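Lmo0488 protein (Listeria monocytogenes serovar 1/2a, PDB 5TED) activates transcription of protocatechuate biosynthesis genes in response to shikimate, this chain being the effector-binding domain of the LysR-type regulator QuiR. Local coordinates at residues Gln77-Val83 against Ile151-Lys156; Ile47-Lys51 against Glu66-Phe71; Gly3-Phe9 against Ile34-Gln40; Leu121-Ile125 against Glu172-Asp176. All coordinates share one frame. Residues are numbered along the deposited sequence.

Interaction 1: Gln77-Val83 against Ile151-Lys156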
loop_
_atom_site.group_PDB
_atom_site.type_symbol
_atom_site.label_atom_id
_atom_site.label_comp_id
_atom_site.label_asym_id
_atom_site.label_seq_id
_atom_site.Cartn_x
_atom_site.Cartn_y
_atom_site.Cartn_z
ATOM N N GLN A 77 -17.021 6.071 1.351
ATOM C CA GLN A 77 -15.968 6.985 1.781
ATOM C C GLN A 77 -16.341 8.405 1.398
ATOM O O GLN A 77 -17.185 8.636 0.528
ATOM C CB GLN A 77 -14.610 6.619 1.166
ATOM C CG GLN A 77 -14.104 5.273 1.618
ATOM C CD GLN A 77 -12.857 4.848 0.897
ATOM O OE1 GLN A 77 -12.703 5.088 -0.304
ATOM N NE2 GLN A 77 -11.951 4.209 1.627
ATOM N N GLU A 78 -15.692 9.355 2.060
ATOM C CA GLU A 78 -15.836 10.768 1.750
ATOM C C GLU A 78 -14.607 11.215 0.964
ATOM O O GLU A 78 -13.477 11.048 1.431
ATOM C CB GLU A 78 -15.984 11.585 3.036
ATOM C CG GLU A 78 -16.053 13.091 2.821
ATOM C CD GLU A 78 -15.834 13.890 4.111
ATOM O OE1 GLU A 78 -15.700 13.269 5.196
ATOM O OE2 GLU A 78 -15.793 15.143 4.034
ATOM N N LEU A 79 -14.824 11.786 -0.217
ATOM C CA LEU A 79 -13.726 12.388 -0.959
ATOM C C LEU A 79 -13.386 13.761 -0.383
ATOM O O LEU A 79 -14.277 14.554 -0.077
ATOM C CB LEU A 79 -14.091 12.510 -2.434
ATOM C CG LEU A 79 -14.116 11.180 -3.181
ATOM C CD1 LEU A 79 -14.304 11.442 -4.681
ATOM C CD2 LEU A 79 -12.843 10.390 -2.874
ATOM N N VAL A 80 -12.083 14.023 -0.216
ATOM C CA VAL A 80 -11.581 15.290 0.296
ATOM C C VAL A 80 -10.463 15.771 -0.618
ATOM O O VAL A 80 -9.906 15.009 -1.406
ATOM C CB VAL A 80 -11.053 15.177 1.745
ATOM C CG1 VAL A 80 -12.184 14.983 2.717
ATOM C CG2 VAL A 80 -10.016 14.029 1.864
ATOM N N VAL A 81 -10.115 17.047 -0.483
ATOM C CA VAL A 81 -8.930 17.596 -1.132
ATOM C C VAL A 81 -7.842 17.749 -0.073
ATOM O O VAL A 81 -8.105 18.255 1.030
ATOM C CB VAL A 81 -9.242 18.927 -1.840
ATOM C CG1 VAL A 81 -7.955 19.617 -2.265
ATOM C CG2 VAL A 81 -10.124 18.683 -3.071
ATOM N N VAL A 82 -6.629 17.281 -0.397
ATOM C CA VAL A 82 -5.501 17.255 0.525
ATOM C C VAL A 82 -4.380 18.110 -0.060
ATOM O O VAL A 82 -4.018 17.961 -1.231
ATOM C CB VAL A 82 -5.023 15.814 0.793
ATOM C CG1 VAL A 82 -4.001 15.795 1.896
ATOM C CG2 VAL A 82 -6.216 14.920 1.136
ATOM N N VAL A 83 -3.834 19.006 0.758
ATOM C CA VAL A 83 -2.837 19.963 0.310
ATOM C C VAL A 83 -1.755 20.036 1.367
ATOM O O VAL A 83 -1.994 19.717 2.535
ATOM C CB VAL A 83 -3.458 21.365 0.048
ATOM C CG1 VAL A 83 -4.626 21.257 -0.929
ATOM C CG2 VAL A 83 -3.923 22.014 1.350
ATOM N N ILE A 151 -1.201 18.735 -5.053
ATOM C CA ILE A 151 -2.388 18.543 -4.227
ATOM C C ILE A 151 -3.071 17.259 -4.685
ATOM O O ILE A 151 -2.727 16.682 -5.713
ATOM C CB ILE A 151 -3.361 19.738 -4.292
ATOM C CG1 ILE A 151 -3.982 19.868 -5.690
ATOM C CG2 ILE A 151 -2.677 21.037 -3.828
ATOM C CD1 ILE A 151 -5.118 20.917 -5.733
ATOM N N SER A 152 -4.088 16.831 -3.936
ATOM C CA SER A 152 -4.792 15.633 -4.377
ATOM C C SER A 152 -6.253 15.672 -3.940
ATOM O O SER A 152 -6.626 16.393 -3.014
ATOM C CB SER A 152 -4.111 14.364 -3.844
ATOM O OG SER A 152 -4.423 14.166 -2.474
ATOM N N ILE A 153 -7.076 14.887 -4.641
ATOM C CA ILE A 153 -8.405 14.494 -4.181
ATOM C C ILE A 153 -8.359 12.997 -3.909
ATOM O O ILE A 153 -7.910 12.225 -4.761
ATOM C CB ILE A 153 -9.486 14.836 -5.219
ATOM C CG1 ILE A 153 -10.861 14.339 -4.765
ATOM C CG2 ILE A 153 -9.146 14.209 -6.564
ATOM C CD1 ILE A 153 -11.999 14.776 -5.691
ATOM N N MET A 154 -8.803 12.579 -2.728
ATOM C CA MET A 154 -8.634 11.188 -2.319
ATOM C C MET A 154 -9.623 10.891 -1.202
ATOM O O MET A 154 -10.233 11.806 -0.649
ATOM C CB MET A 154 -7.192 10.908 -1.862
ATOM C CG MET A 154 -6.759 11.688 -0.645
ATOM S SD MET A 154 -4.973 11.614 -0.306
ATOM C CE MET A 154 -4.729 9.841 -0.136
ATOM N N PRO A 155 -9.794 9.617 -0.841
ATOM C CA PRO A 155 -10.687 9.288 0.277
ATOM C C PRO A 155 -10.138 9.825 1.586
ATOM O O PRO A 155 -8.931 9.796 1.833
ATOM C CB PRO A 155 -10.713 7.749 0.292
ATOM C CG PRO A 155 -10.030 7.297 -0.925
ATOM C CD PRO A 155 -9.136 8.425 -1.397
ATOM N N LYS A 156 -11.039 10.270 2.459
ATOM C CA LYS A 156 -10.622 10.639 3.802
ATOM C C LYS A 156 -10.303 9.362 4.575
ATOM O O LYS A 156 -11.173 8.511 4.761
ATOM C CB LYS A 156 -11.711 11.455 4.488
ATOM C CG LYS A 156 -11.236 12.082 5.793
ATOM C CD LYS A 156 -12.405 12.571 6.643
ATOM C CE LYS A 156 -12.057 13.877 7.332
ATOM N NZ LYS A 156 -13.058 14.267 8.366
HETATM O O HOH W 1 -14.122 8.318 4.068
#

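Interaction 2: Ile47-Lys51 against Glu66-Phe71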
loop_
_atom_site.group_PDB
_atom_site.type_symbol
_atom_site.label_atom_id
_atom_site.label_comp_id
_atom_site.label_asym_id
_atom_site.label_seq_id
_atom_site.Cartn_x
_atom_site.Cartn_y
_atom_site.Cartn_z
ATOM N N ILE A 47 -10.713 -7.120 -10.625
ATOM C CA ILE A 47 -11.799 -7.736 -11.393
ATOM C C ILE A 47 -11.350 -9.004 -12.111
ATOM O O ILE A 47 -12.040 -10.032 -11.992
ATOM C CB ILE A 47 -12.404 -6.710 -12.367
ATOM C CG1 ILE A 47 -13.076 -5.562 -11.614
ATOM C CG2 ILE A 47 -13.356 -7.403 -13.333
ATOM C CD1 ILE A 47 -14.283 -5.970 -10.793
ATOM N N PRO A 48 -10.255 -9.005 -12.888
ATOM C CA PRO A 48 -9.814 -10.262 -13.517
ATOM C C PRO A 48 -9.544 -11.372 -12.517
ATOM O O PRO A 48 -9.767 -12.547 -12.837
ATOM C CB PRO A 48 -8.530 -9.855 -14.260
ATOM C CG PRO A 48 -8.626 -8.384 -14.442
ATOM C CD PRO A 48 -9.424 -7.854 -13.289
ATOM N N ASP A 49 -9.029 -11.042 -11.326
ATOM C CA ASP A 49 -8.733 -12.082 -10.344
ATOM C C ASP A 49 -9.988 -12.633 -9.689
ATOM O O ASP A 49 -9.943 -13.729 -9.109
ATOM C CB ASP A 49 -7.767 -11.567 -9.282
ATOM C CG ASP A 49 -6.344 -11.487 -9.791
ATOM O OD1 ASP A 49 -6.069 -12.115 -10.826
ATOM O OD2 ASP A 49 -5.491 -10.845 -9.144
ATOM N N LEU A 50 -11.107 -11.914 -9.773
ATOM C CA LEU A 50 -12.388 -12.520 -9.433
ATOM C C LEU A 50 -12.819 -13.481 -10.528
ATOM O O LEU A 50 -13.254 -14.605 -10.245
ATOM C CB LEU A 50 -13.460 -11.451 -9.233
ATOM C CG LEU A 50 -14.045 -11.069 -7.885
ATOM C CD1 LEU A 50 -15.319 -10.285 -8.174
ATOM C CD2 LEU A 50 -14.345 -12.272 -7.002
ATOM N N LYS A 51 -12.695 -13.057 -11.792
ATOM C CA LYS A 51 -13.143 -13.892 -12.902
ATOM C C LYS A 51 -12.316 -15.166 -13.005
ATOM O O LYS A 51 -12.854 -16.231 -13.323
ATOM C CB LYS A 51 -13.066 -13.128 -14.227
ATOM C CG LYS A 51 -14.130 -12.086 -14.405
ATOM C CD LYS A 51 -13.826 -11.205 -15.615
ATOM C CE LYS A 51 -14.887 -10.129 -15.791
ATOM N NZ LYS A 51 -14.545 -9.230 -16.931
ATOM N N GLU A 66 -19.903 -4.933 -16.468
ATOM C CA GLU A 66 -19.351 -6.184 -15.958
ATOM C C GLU A 66 -20.512 -7.072 -15.547
ATOM O O GLU A 66 -20.718 -7.347 -14.360
ATOM C CB GLU A 66 -18.400 -5.932 -14.788
ATOM C CG GLU A 66 -17.161 -5.158 -15.166
ATOM C CD GLU A 66 -16.266 -5.970 -16.069
ATOM O OE1 GLU A 66 -16.581 -7.162 -16.260
ATOM O OE2 GLU A 66 -15.262 -5.429 -16.576
ATOM N N PRO A 67 -21.293 -7.547 -16.520
ATOM C CA PRO A 67 -22.514 -8.296 -16.188
ATOM C C PRO A 67 -22.255 -9.613 -15.472
ATOM O O PRO A 67 -23.179 -10.159 -14.856
ATOM C CB PRO A 67 -23.159 -8.522 -17.559
ATOM C CG PRO A 67 -21.999 -8.533 -18.506
ATOM C CD PRO A 67 -21.037 -7.511 -17.970
ATOM N N ASP A 68 -21.036 -10.151 -15.550
ATOM C CA ASP A 68 -20.701 -11.386 -14.854
ATOM C C ASP A 68 -20.421 -11.182 -13.374
ATOM O O ASP A 68 -20.318 -12.172 -12.637
ATOM C CB ASP A 68 -19.492 -12.041 -15.522
ATOM C CG ASP A 68 -19.765 -12.428 -16.970
ATOM O OD1 ASP A 68 -20.938 -12.724 -17.301
ATOM O OD2 ASP A 68 -18.808 -12.429 -17.769
ATOM N N ILE A 69 -20.289 -9.938 -12.920
ATOM C CA ILE A 69 -19.924 -9.648 -11.539
ATOM C C ILE A 69 -21.119 -9.026 -10.842
ATOM O O ILE A 69 -21.753 -8.111 -11.381
ATOM C CB ILE A 69 -18.695 -8.731 -11.462
ATOM C CG1 ILE A 69 -17.487 -9.445 -12.073
ATOM C CG2 ILE A 69 -18.393 -8.386 -10.020
ATOM C CD1 ILE A 69 -16.266 -8.621 -12.126
ATOM N N GLU A 70 -21.433 -9.532 -9.658
ATOM C CA GLU A 70 -22.464 -8.951 -8.813
ATOM C C GLU A 70 -21.812 -7.987 -7.836
ATOM O O GLU A 70 -20.927 -8.384 -7.078
ATOM C CB GLU A 70 -23.206 -10.043 -8.054
ATOM C CG GLU A 70 -24.142 -9.498 -7.014
ATOM C CD GLU A 70 -24.650 -10.561 -6.094
ATOM O OE1 GLU A 70 -23.889 -11.033 -5.228
ATOM O OE2 GLU A 70 -25.822 -10.932 -6.244
ATOM N N PHE A 71 -22.253 -6.731 -7.840
ATOM C CA PHE A 71 -21.771 -5.719 -6.907
ATOM C C PHE A 71 -22.892 -5.395 -5.925
ATOM O O PHE A 71 -23.998 -5.052 -6.351
ATOM C CB PHE A 71 -21.347 -4.443 -7.637
ATOM C CG PHE A 71 -20.197 -4.620 -8.603
ATOM C CD1 PHE A 71 -20.439 -4.943 -9.936
ATOM C CD2 PHE A 71 -18.885 -4.435 -8.192
ATOM C CE1 PHE A 71 -19.389 -5.088 -10.849
ATOM C CE2 PHE A 71 -17.822 -4.567 -9.101
ATOM C CZ PHE A 71 -18.084 -4.901 -10.432
#

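Interaction 3: Gly3-Phe9 against Ile34-Gln40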
loop_
_atom_site.group_PDB
_atom_site.type_symbol
_atom_site.label_atom_id
_atom_site.label_comp_id
_atom_site.label_asym_id
_atom_site.label_seq_id
_atom_site.Cartn_x
_atom_site.Cartn_y
_atom_site.Cartn_z
ATOM N N GLY A 3 -12.835 -24.481 5.706
ATOM C CA GLY A 3 -12.388 -24.025 4.408
ATOM C C GLY A 3 -11.727 -22.666 4.488
ATOM O O GLY A 3 -11.654 -22.016 5.538
ATOM N N ASN A 4 -11.251 -22.244 3.325
ATOM C CA ASN A 4 -10.487 -21.023 3.164
ATOM C C ASN A 4 -11.270 -20.022 2.333
ATOM O O ASN A 4 -12.076 -20.399 1.481
ATOM C CB ASN A 4 -9.155 -21.300 2.476
ATOM C CG ASN A 4 -8.330 -20.044 2.305
ATOM O OD1 ASN A 4 -7.804 -19.509 3.273
ATOM N ND2 ASN A 4 -8.206 -19.568 1.067
ATOM N N ILE A 5 -11.029 -18.742 2.601
ATOM C CA ILE A 5 -11.610 -17.649 1.834
ATOM C C ILE A 5 -10.467 -16.802 1.303
ATOM O O ILE A 5 -9.657 -16.275 2.079
ATOM C CB ILE A 5 -12.572 -16.784 2.662
ATOM C CG1 ILE A 5 -13.768 -17.615 3.121
ATOM C CG2 ILE A 5 -13.002 -15.548 1.833
ATOM C CD1 ILE A 5 -14.614 -16.939 4.168
ATOM N N ASP A 6 -10.391 -16.676 -0.014
ATOM C CA ASP A 6 -9.435 -15.763 -0.625
ATOM C C ASP A 6 -10.151 -14.449 -0.880
ATOM O O ASP A 6 -11.035 -14.368 -1.740
ATOM C CB ASP A 6 -8.862 -16.339 -1.912
ATOM C CG ASP A 6 -7.955 -17.516 -1.654
ATOM O OD1 ASP A 6 -7.155 -17.463 -0.685
ATOM O OD2 ASP A 6 -8.053 -18.484 -2.415
ATOM N N LEU A 7 -9.752 -13.415 -0.150
ATOM C CA LEU A 7 -10.430 -12.127 -0.204
ATOM C C LEU A 7 -9.477 -11.087 -0.775
ATOM O O LEU A 7 -8.421 -10.819 -0.190
ATOM C CB LEU A 7 -10.894 -11.739 1.195
ATOM C CG LEU A 7 -11.595 -10.397 1.300
ATOM C CD1 LEU A 7 -12.960 -10.487 0.569
ATOM C CD2 LEU A 7 -11.743 -10.104 2.787
ATOM N N GLY A 8 -9.860 -10.479 -1.890
ATOM C CA GLY A 8 -9.092 -9.398 -2.501
ATOM C C GLY A 8 -9.790 -8.069 -2.272
ATOM O O GLY A 8 -11.013 -7.996 -2.330
ATOM N N PHE A 9 -9.006 -7.020 -2.017
ATOM C CA PHE A 9 -9.628 -5.739 -1.708
ATOM C C PHE A 9 -8.735 -4.558 -2.073
ATOM O O PHE A 9 -7.508 -4.671 -2.178
ATOM C CB PHE A 9 -10.045 -5.670 -0.237
ATOM C CG PHE A 9 -8.946 -5.956 0.758
ATOM C CD1 PHE A 9 -8.098 -4.940 1.187
ATOM C CD2 PHE A 9 -8.804 -7.225 1.321
ATOM C CE1 PHE A 9 -7.119 -5.179 2.151
ATOM C CE2 PHE A 9 -7.823 -7.476 2.282
ATOM C CZ PHE A 9 -6.983 -6.458 2.697
ATOM N N ILE A 34 -12.461 -21.271 9.918
ATOM C CA ILE A 34 -12.292 -20.750 8.565
ATOM C C ILE A 34 -10.943 -20.043 8.466
ATOM O O ILE A 34 -10.491 -19.401 9.422
ATOM C CB ILE A 34 -13.447 -19.796 8.238
ATOM C CG1 ILE A 34 -14.775 -20.556 8.265
ATOM C CG2 ILE A 34 -13.189 -19.053 6.894
ATOM C CD1 ILE A 34 -15.969 -19.675 8.103
ATOM N N THR A 35 -10.268 -20.177 7.330
ATOM C CA THR A 35 -9.010 -19.464 7.146
ATOM C C THR A 35 -9.151 -18.466 6.005
ATOM O O THR A 35 -10.051 -18.577 5.174
ATOM C CB THR A 35 -7.855 -20.424 6.848
ATOM O OG1 THR A 35 -8.050 -21.052 5.561
ATOM C CG2 THR A 35 -7.830 -21.493 7.923
ATOM N N PHE A 36 -8.249 -17.484 5.968
ATOM C CA PHE A 36 -8.265 -16.444 4.950
ATOM C C PHE A 36 -6.881 -16.279 4.338
ATOM O O PHE A 36 -5.859 -16.499 4.998
ATOM C CB PHE A 36 -8.646 -15.072 5.504
ATOM C CG PHE A 36 -10.078 -14.918 5.912
ATOM C CD1 PHE A 36 -10.517 -15.356 7.150
ATOM C CD2 PHE A 36 -10.971 -14.257 5.079
ATOM C CE1 PHE A 36 -11.838 -15.174 7.540
ATOM C CE2 PHE A 36 -12.286 -14.064 5.466
ATOM C CZ PHE A 36 -12.715 -14.523 6.697
ATOM N N SER A 37 -6.861 -15.843 3.082
ATOM C CA SER A 37 -5.711 -15.169 2.494
ATOM C C SER A 37 -6.192 -13.833 1.950
ATOM O O SER A 37 -7.299 -13.751 1.409
ATOM C CB SER A 37 -5.059 -16.015 1.404
ATOM O OG SER A 37 -4.123 -16.909 1.992
ATOM N N PHE A 38 -5.418 -12.775 2.197
ATOM C CA PHE A 38 -5.820 -11.406 1.895
ATOM C C PHE A 38 -4.942 -10.820 0.800
ATOM O O PHE A 38 -3.712 -10.809 0.928
ATOM C CB PHE A 38 -5.721 -10.537 3.145
ATOM C CG PHE A 38 -6.543 -11.040 4.282
ATOM C CD1 PHE A 38 -7.917 -10.937 4.240
ATOM C CD2 PHE A 38 -5.941 -11.631 5.382
ATOM C CE1 PHE A 38 -8.688 -11.397 5.281
ATOM C CE2 PHE A 38 -6.703 -12.116 6.418
ATOM C CZ PHE A 38 -8.094 -11.983 6.370
ATOM N N PHE A 39 -5.568 -10.286 -0.240
ATOM C CA PHE A 39 -4.867 -9.684 -1.368
ATOM C C PHE A 39 -5.248 -8.210 -1.487
ATOM O O PHE A 39 -6.390 -7.844 -1.207
ATOM C CB PHE A 39 -5.198 -10.453 -2.643
ATOM C CG PHE A 39 -4.940 -11.924 -2.516
ATOM C CD1 PHE A 39 -5.897 -12.767 -1.960
ATOM C CD2 PHE A 39 -3.721 -12.461 -2.903
ATOM C CE1 PHE A 39 -5.656 -14.129 -1.818
ATOM C CE2 PHE A 39 -3.475 -13.832 -2.763
ATOM C CZ PHE A 39 -4.441 -14.660 -2.223
ATOM N N GLN A 40 -4.278 -7.362 -1.871
ATOM C CA GLN A 40 -4.458 -5.912 -1.967
ATOM C C GLN A 40 -4.176 -5.445 -3.394
ATOM O O GLN A 40 -3.250 -5.944 -4.041
ATOM C CB GLN A 40 -3.526 -5.185 -0.983
ATOM C CG GLN A 40 -3.823 -5.462 0.504
ATOM C CD GLN A 40 -3.363 -6.826 0.963
ATOM O OE1 GLN A 40 -2.168 -7.145 0.901
ATOM N NE2 GLN A 40 -4.316 -7.655 1.426
HETATM O O HOH W 2 -5.105 -19.066 3.303
#

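Interaction 4: Leu121-Ile125 against Glu172-Asp176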
loop_
_atom_site.group_PDB
_atom_site.type_symbol
_atom_site.label_atom_id
_atom_site.label_comp_id
_atom_site.label_asym_id
_atom_site.label_seq_id
_atom_site.Cartn_x
_atom_site.Cartn_y
_atom_site.Cartn_z
ATOM N N LEU A 121 -16.644 14.203 -11.461
ATOM C CA LEU A 121 -16.727 15.426 -10.668
ATOM C C LEU A 121 -16.075 16.599 -11.396
ATOM O O LEU A 121 -16.609 17.714 -11.396
ATOM C CB LEU A 121 -16.070 15.209 -9.303
ATOM C CG LEU A 121 -16.690 14.155 -8.382
ATOM C CD1 LEU A 121 -15.966 14.108 -7.027
ATOM C CD2 LEU A 121 -18.155 14.473 -8.194
ATOM N N PHE A 122 -14.911 16.371 -12.009
ATOM C CA PHE A 122 -14.251 17.443 -12.751
ATOM C C PHE A 122 -15.007 17.774 -14.028
ATOM O O PHE A 122 -15.096 18.944 -14.420
ATOM C CB PHE A 122 -12.800 17.062 -13.090
ATOM C CG PHE A 122 -11.849 17.157 -11.928
ATOM C CD1 PHE A 122 -11.499 18.390 -11.393
ATOM C CD2 PHE A 122 -11.267 16.009 -11.396
ATOM C CE1 PHE A 122 -10.627 18.476 -10.311
ATOM C CE2 PHE A 122 -10.375 16.083 -10.325
ATOM C CZ PHE A 122 -10.051 17.322 -9.785
ATOM N N ALA A 123 -15.539 16.757 -14.707
ATOM C CA ALA A 123 -16.330 17.022 -15.905
ATOM C C ALA A 123 -17.610 17.775 -15.559
ATOM O O ALA A 123 -18.048 18.650 -16.317
ATOM C CB ALA A 123 -16.633 15.715 -16.632
ATOM N N GLU A 124 -18.227 17.450 -14.421
ATOM C CA GLU A 124 -19.449 18.141 -14.018
ATOM C C GLU A 124 -19.225 19.642 -13.898
ATOM O O GLU A 124 -20.065 20.439 -14.329
ATOM C CB GLU A 124 -19.955 17.590 -12.689
ATOM C CG GLU A 124 -21.162 18.317 -12.145
ATOM C CD GLU A 124 -21.742 17.640 -10.924
ATOM O OE1 GLU A 124 -21.353 16.483 -10.640
ATOM O OE2 GLU A 124 -22.588 18.266 -10.250
ATOM N N ILE A 125 -18.102 20.045 -13.306
ATOM C CA ILE A 125 -17.793 21.457 -13.112
ATOM C C ILE A 125 -16.974 21.964 -14.298
ATOM O O ILE A 125 -16.414 23.065 -14.258
ATOM C CB ILE A 125 -17.078 21.685 -11.765
ATOM C CG1 ILE A 125 -15.785 20.867 -11.688
ATOM C CG2 ILE A 125 -17.998 21.308 -10.610
ATOM C CD1 ILE A 125 -14.866 21.268 -10.542
ATOM N N GLU A 172 -18.853 21.641 -3.111
ATOM C CA GLU A 172 -19.420 21.333 -4.421
ATOM C C GLU A 172 -18.329 20.842 -5.399
ATOM O O GLU A 172 -17.197 21.328 -5.362
ATOM C CB GLU A 172 -20.106 22.586 -4.986
ATOM C CG GLU A 172 -20.886 22.378 -6.270
ATOM C CD GLU A 172 -22.286 21.842 -6.024
ATOM O OE1 GLU A 172 -22.778 21.959 -4.879
ATOM O OE2 GLU A 172 -22.890 21.304 -6.979
ATOM N N PRO A 173 -18.652 19.859 -6.256
ATOM C CA PRO A 173 -19.897 19.085 -6.313
ATOM C C PRO A 173 -19.867 17.937 -5.299
ATOM O O PRO A 173 -18.790 17.455 -4.982
ATOM C CB PRO A 173 -19.917 18.555 -7.746
ATOM C CG PRO A 173 -18.476 18.452 -8.127
ATOM C CD PRO A 173 -17.725 19.495 -7.346
ATOM N N LYS A 174 -21.018 17.511 -4.790
ATOM C CA LYS A 174 -21.082 16.447 -3.804
ATOM C C LYS A 174 -21.630 15.179 -4.437
ATOM O O LYS A 174 -22.700 15.196 -5.050
ATOM N N HIS A 175 -20.880 14.089 -4.289
ATOM C CA HIS A 175 -21.356 12.800 -4.772
ATOM C C HIS A 175 -20.788 11.689 -3.896
ATOM O O HIS A 175 -19.688 11.800 -3.346
ATOM C CB HIS A 175 -21.002 12.569 -6.252
ATOM C CG HIS A 175 -21.795 13.414 -7.210
ATOM N ND1 HIS A 175 -23.065 13.075 -7.631
ATOM C CD2 HIS A 175 -21.496 14.581 -7.831
ATOM C CE1 HIS A 175 -23.513 13.997 -8.467
ATOM N NE2 HIS A 175 -22.579 14.921 -8.607
ATOM N N ASP A 176 -21.558 10.612 -3.785
ATOM C CA ASP A 176 -21.234 9.517 -2.889
ATOM C C ASP A 176 -20.191 8.598 -3.514
ATOM O O ASP A 176 -20.228 8.318 -4.714
ATOM C CB ASP A 176 -22.501 8.737 -2.544
ATOM C CG ASP A 176 -23.551 9.616 -1.898
ATOM O OD1 ASP A 176 -23.391 9.939 -0.700
ATOM O OD2 ASP A 176 -24.518 10.000 -2.595
HETATM O O HOH W 3 -23.715 18.514 -7.435
#

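Interaction 1: Gln77-Val83 against Ile151-Lys156
This contact is a buried antiparallel pairing of two strands, 79-83 and 152-155, in the half of the domain that lies across the shikimate site from the N-terminal strands. The segment axes approach to 4.6 Å, with 141° between their directions. Val80 and Met154 form a hydrogen-bonded pair (Val80 N to Met154 O 2.9 Å, Met154 N to Val80 O 3.0 Å), as do Val82 and Ser152 (Val82 N to Ser152 O 2.8 Å, Ser152 N to Val82 O 2.9 Å). A further bond runs from Lys156 N to Glu78 O at 2.8 Å, and a water then joins Glu78 N to Lys156 O. The arrangement fits the periplasmic-binding-protein-like fold of LysR effector domains, in which strand 69-84 passes from one subdomain into the other. Met154 and Val82 share a face and touch (Val82 CG2 to Met154 CG 3.7 Å), and helix 138-146 packs on Met154 through Met141. Leu79 CD1 meets Ile153 CD1 at 4.2 Å on the reverse side. Pro155 sits in a non-hydrogen-bonded pair with Leu79, so its missing amide proton costs no bond between these strands. Pro155 CB lies 3.4 Å from Gln77 OE1, and the proline side chain is about 4 Å from bound shikimate; the amide end of Gln77 is held by Thr12 and Arg177, also pocket residues.

Interaction 2: Ile47-Lys51 against Glu66-Phe71
Side chains alone join the end of helix 43-51 to the turn and strand start at Glu66-Phe71: the closest CA atoms, those of Lys51 and Ile69, are 8.1 Å apart. Ile69 contributes most on the strand side. Its m,t conformer extends CD1 to 3.4 Å from Ile47 CG2, while its other branch places CG2 4.1 Å from Leu50 CD1. Ile47 adopts the m,m rotamer, and its CD1 lies 4.0 Å from Phe71 CZ, at the edge of the ring. Lys51 is stretched out, with chi2 to chi4 all t, and so carries NZ towards the turn to a salt bridge with Glu66 OE1 at 3.0 Å; along the way its CE passes 4.2 Å from Ile69 CD1. Glu66 answers with a bent m,m chain. It opens a type I turn, closed by Ile69 N to Glu66 O at 3.0 Å, which sets the carboxylate and the Ile69 side chain on the helix side. Strand 177-184 lines the same apolar cluster, Ala182 touching both Leu50 and Ile69, and Tyr62 meets the Phe71 ring edge-to-face. Glu70 points away from helix 43-51 and forms a salt bridge with Lys197 of helix 191-208.

Interaction 3: Gly3-Phe9 against Ile34-Gln40
Strands 4-9 and 35-40 run parallel, 4.5 Å apart at the closest approach of their axes, as the two strands of a beta-alpha-beta unit with helix 17-26 between them. Ile34 CG2 packs on Ile5 CD1 at 3.7 Å. Thr35 N then donates to Gly3 O (2.9 Å), Thr35 O accepts from Ile5 N (2.8 Å), and the hydroxyl Thr35 OG1 bonds to Asn4 OD1 at 2.8 Å. Phe36 turns to the other face, its CD2 3.8 Å from Ile5 CB, and its ring meets Phe196 of helix 191-208 edge-to-face. Ser37 resumes the backbone pattern, N to Ile5 O at 3.0 Å and O to Leu7 N at 2.9 Å, with its CB 3.3 Å from Asp6 OD1. Phe38 lies between neighbours, CE1 4.2 Å from Leu7 CD2 and CB 3.8 Å from Phe9 CE2. Phe39 N reaches Leu7 O and Phe39 O receives Phe9 N, both at 2.9 Å; its ring runs back along the strand, CE1 3.8 Å from Asp6 OD1. Gln40 NE2 comes 3.2 Å from Phe9 CZ, while its OE1 accepts from the backbone N of Glu136 and of Glu137 of the second subunit. One face is thus polar along Asn4, Asp6, Thr35 and Ser37 but ends in Phe39; the other is apolar except for Gln40, suited to packing under helices and against the second subunit.

Interaction 4: Leu121-Ile125 against Glu172-Asp176
The loop between strands 165-170 and 177-184 lies here against the C-terminal end of helix 115-124, a contact built around a cis-proline. Pro173, preceded by a cis peptide bond, is the residue most covered by the helix end: its CG lies 4.0 Å from Leu121 CD2 and its CD 3.7 Å from Ile125 CG2. Ile125 is the first residue to leave helical geometry, so the ring rests where the helix stops. Glu124, one turn beyond Leu121, extends in the t,t conformation over the proline, with OE2 3.7 Å from Pro173 CB, and its OE1 accepts a hydrogen bond from His175 NE2 at 2.8 Å. The imidazole also leans on the helix, as its CD2 is 3.4 Å from Leu121 CD2. Glu172 OE2 and Glu124 OE2, both acidic and 4.5 Å apart, are bridged by a water that donates to each, at 2.9 Å and 3.0 Å respectively. Leu97, in another loop, touches Leu121, Ile125 and Pro173 and covers the apolar part. Just after this loop comes Arg177 of the shikimate pocket, at the start of the strand that leads back to the first subdomain, a return crossing typical of the two-subdomain LysR effector-binding fold.

Overall arrangement
From the N terminus, interaction 3 closes first, joining the two strands of the opening beta-alpha-beta unit. Interaction 2 follows in series, bringing the next helix, 43-51, against the start of strand 69-84. That strand then leads to interaction 1, in the other subdomain; the centres of interactions 1 and 2 are 27 Å apart, on opposite sides of the chain's centre. Interaction 4 opens at Leu121, before interaction 1 closes at Lys156, and itself closes at Asp176, so these two cross and none of the four is nested. They also touch, Leu121 CD1 packing 3.9 Å from Leu79 CD1 and 4.2 Å from Ile153 CD1, which ties helix 115-124 to the sheet.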